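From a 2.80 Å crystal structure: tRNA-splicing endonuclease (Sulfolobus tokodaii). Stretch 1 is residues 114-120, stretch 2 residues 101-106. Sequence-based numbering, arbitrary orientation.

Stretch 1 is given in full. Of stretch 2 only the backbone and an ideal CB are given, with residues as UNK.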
# COMPACT_ATOMS: atom_id res chain seq x y z
N PHE B 114 2.74 -1.30 -14.22
CA PHE B 114 1.97 -1.99 -15.23
C PHE B 114 0.49 -1.66 -15.27
O PHE B 114 -0.09 -1.20 -14.28
CB PHE B 114 2.11 -3.51 -15.04
CG PHE B 114 3.52 -3.98 -14.96
CD1 PHE B 114 4.00 -4.59 -13.80
CD2 PHE B 114 4.39 -3.82 -16.05
CE1 PHE B 114 5.32 -5.05 -13.71
CE2 PHE B 114 5.72 -4.27 -15.98
CZ PHE B 114 6.18 -4.88 -14.81
N ALA B 115 -0.11 -1.90 -16.43
CA ALA B 115 -1.54 -1.72 -16.65
C ALA B 115 -1.99 -3.13 -17.06
O ALA B 115 -1.85 -3.53 -18.21
CB ALA B 115 -1.79 -0.75 -17.76
N VAL B 116 -2.50 -3.88 -16.09
CA VAL B 116 -2.93 -5.25 -16.34
C VAL B 116 -4.38 -5.34 -16.80
O VAL B 116 -5.27 -4.72 -16.23
CB VAL B 116 -2.74 -6.09 -15.07
CG1 VAL B 116 -2.95 -7.54 -15.37
CG2 VAL B 116 -1.34 -5.86 -14.51
N TYR B 117 -4.59 -6.14 -17.85
CA TYR B 117 -5.92 -6.35 -18.44
C TYR B 117 -6.38 -7.81 -18.49
O TYR B 117 -5.59 -8.72 -18.73
CB TYR B 117 -5.95 -5.87 -19.90
CG TYR B 117 -5.72 -4.40 -20.12
CD1 TYR B 117 -4.46 -3.83 -19.96
CD2 TYR B 117 -6.78 -3.58 -20.50
CE1 TYR B 117 -4.26 -2.47 -20.17
CE2 TYR B 117 -6.58 -2.22 -20.71
CZ TYR B 117 -5.32 -1.67 -20.54
OH TYR B 117 -5.14 -0.33 -20.69
N THR B 118 -7.69 -8.02 -18.34
CA THR B 118 -8.26 -9.37 -18.47
C THR B 118 -9.01 -9.31 -19.80
O THR B 118 -9.93 -8.52 -19.96
CB THR B 118 -9.30 -9.70 -17.36
OG1 THR B 118 -8.62 -10.05 -16.15
CG2 THR B 118 -10.19 -10.87 -17.80
N ILE B 119 -8.59 -10.12 -20.77
CA ILE B 119 -9.25 -10.12 -22.07
C ILE B 119 -9.56 -11.53 -22.56
O ILE B 119 -9.08 -12.51 -22.00
CB ILE B 119 -8.38 -9.40 -23.17
CG1 ILE B 119 -6.93 -9.86 -23.08
CG2 ILE B 119 -8.45 -7.88 -23.00
CD1 ILE B 119 -6.69 -11.34 -23.37
N GLY B 120 -10.38 -11.61 -23.61
CA GLY B 120 -10.74 -12.89 -24.16
C GLY B 120 -11.46 -12.71 -25.48
O GLY B 120 -11.53 -11.59 -25.99
N UNK B 101 -1.99 -15.35 -17.55
CA UNK B 101 -2.94 -15.03 -18.59
C UNK B 101 -3.40 -13.59 -18.75
O UNK B 101 -4.20 -13.31 -19.64
CB UNK B 101 -4.18 -15.89 -18.36
N UNK B 102 -2.92 -12.68 -17.91
CA UNK B 102 -3.32 -11.29 -18.06
C UNK B 102 -2.51 -10.68 -19.21
O UNK B 102 -1.47 -11.22 -19.61
CB UNK B 102 -3.11 -10.51 -16.76
N UNK B 103 -3.01 -9.58 -19.76
CA UNK B 103 -2.31 -8.87 -20.81
C UNK B 103 -1.69 -7.71 -20.03
O UNK B 103 -2.39 -6.89 -19.44
CB UNK B 103 -3.21 -8.43 -21.96
N UNK B 104 -0.37 -7.67 -20.00
CA UNK B 104 0.37 -6.66 -19.25
C UNK B 104 0.98 -5.56 -20.12
O UNK B 104 1.78 -5.83 -21.00
CB UNK B 104 1.48 -7.34 -18.45
N UNK B 105 0.60 -4.32 -19.84
CA UNK B 105 1.12 -3.18 -20.58
C UNK B 105 1.82 -2.25 -19.61
O UNK B 105 1.79 -2.46 -18.40
CB UNK B 105 0.01 -2.45 -21.33
N UNK B 106 2.45 -1.22 -20.16
CA UNK B 106 3.13 -0.23 -19.34
C UNK B 106 2.06 0.47 -18.55
O UNK B 106 0.95 0.65 -19.04
CB UNK B 106 3.95 0.75 -20.17

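Position 103 N donates to Tyr117 O (2.9 Å, 175° at the hydrogen) and Tyr117 N returns a bond to 103 O (2.8 Å); 105 N to Ala115 O (3.0 Å) and Ala115 N to 105 O (2.8 Å) repeat the pattern. Such reciprocal pairs define an antiparallel ladder, with 103 and 105 on the sheet face of Ala115 and Tyr117, and 104 on that of Val116.

Position 101 has phi/psi of 96/-1, and its ideal CB finds no atom of stretch 1 within 5.5 Å. Positive phi favours glycine, though asparagine could also tolerate it. The residue is Gly101, closing a helix in a Schellman motif.

At 102, phi/psi of -78/160 is extended and unrestrictive. The ideal CB points sideways, yet lies 3.3 Å from Val116 CG1, a tight approach to an apolar methyl, so a residue with an apolar base is suitable; beyond it, Thr118 leaves room for length. Leucine, methionine or an aromatic would all fit. Tyr102 is found, chi1 m. Its CB packs 3.3 Å from Val116 CG1, its CE2 comes to 4.0 Å from Thr118 OG1, and its hydroxyl is hydrogen-bonded elsewhere in the structure.

Position 103 has the ideal CB 4.1 Å from Ile119 CG1, and shares a face with the Tyr117 side chain. Strand geometry (-101/117) and an apolar neighbour suit valine or isoleucine, with threonine less well matched. Val103, chi1 t, brings CG2 to 3.1 Å from Ile119 CG1, while its CB stands 4.2 Å from Tyr117 CB.

At 104 the ideal CB has more space: Val116 CG2 is 5.1 Å away and Phe114 CD2 5.2 Å. A branched or longer apolar side chain could reach these groups; valine, isoleucine and leucine are all plausible. Val104 spans part of the gap, its CG1 reaching 3.6 Å from Phe114 CD2.

Position 105 directs its ideal CB to 3.8 Å from Ala115 O and 4.4 Å from Tyr117 CE1. The small Ala115 side chain and the neighbouring ring favour an aliphatic base, but stretch 1 offers no charge here, so the choice of terminus stays open. In Arg105, CG lies 4.1 Å from Tyr117 CE1, then the chain leads away and its guanidinium nitrogens are hydrogen-bonded elsewhere.

Position 106 points away, with no stretch 1 atom within 5.5 Å of its ideal CB; many residues would serve. Ser106 contributes through its backbone, its O lying 3.3 Å from Ala115 CB.

Stretch 2, residues 101-106: GYVVRS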
# COMPACT_ATOMS: atom_id res chain seq x y z
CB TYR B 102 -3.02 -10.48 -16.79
CG TYR B 102 -3.73 -10.92 -15.53
CD1 TYR B 102 -3.29 -12.02 -14.80
CD2 TYR B 102 -4.83 -10.20 -15.03
CE1 TYR B 102 -3.91 -12.40 -13.61
CE2 TYR B 102 -5.46 -10.58 -13.84
CZ TYR B 102 -4.99 -11.68 -13.13
OH TYR B 102 -5.60 -12.04 -11.94
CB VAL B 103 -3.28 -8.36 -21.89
CG1 VAL B 103 -2.55 -7.56 -22.95
CG2 VAL B 103 -3.94 -9.55 -22.55
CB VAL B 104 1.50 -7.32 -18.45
CG1 VAL B 104 2.21 -6.30 -17.57
CG2 VAL B 104 0.92 -8.46 -17.63
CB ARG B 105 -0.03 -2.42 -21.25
CG ARG B 105 -0.86 -3.22 -22.24
CD ARG B 105 -0.63 -2.75 -23.66
NE ARG B 105 0.38 -3.56 -24.34
CZ ARG B 105 1.14 -3.12 -25.34
NH1 ARG B 105 1.02 -1.88 -25.79
NH2 ARG B 105 2.02 -3.94 -25.91
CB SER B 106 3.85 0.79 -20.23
OG SER B 106 4.54 1.76 -19.47
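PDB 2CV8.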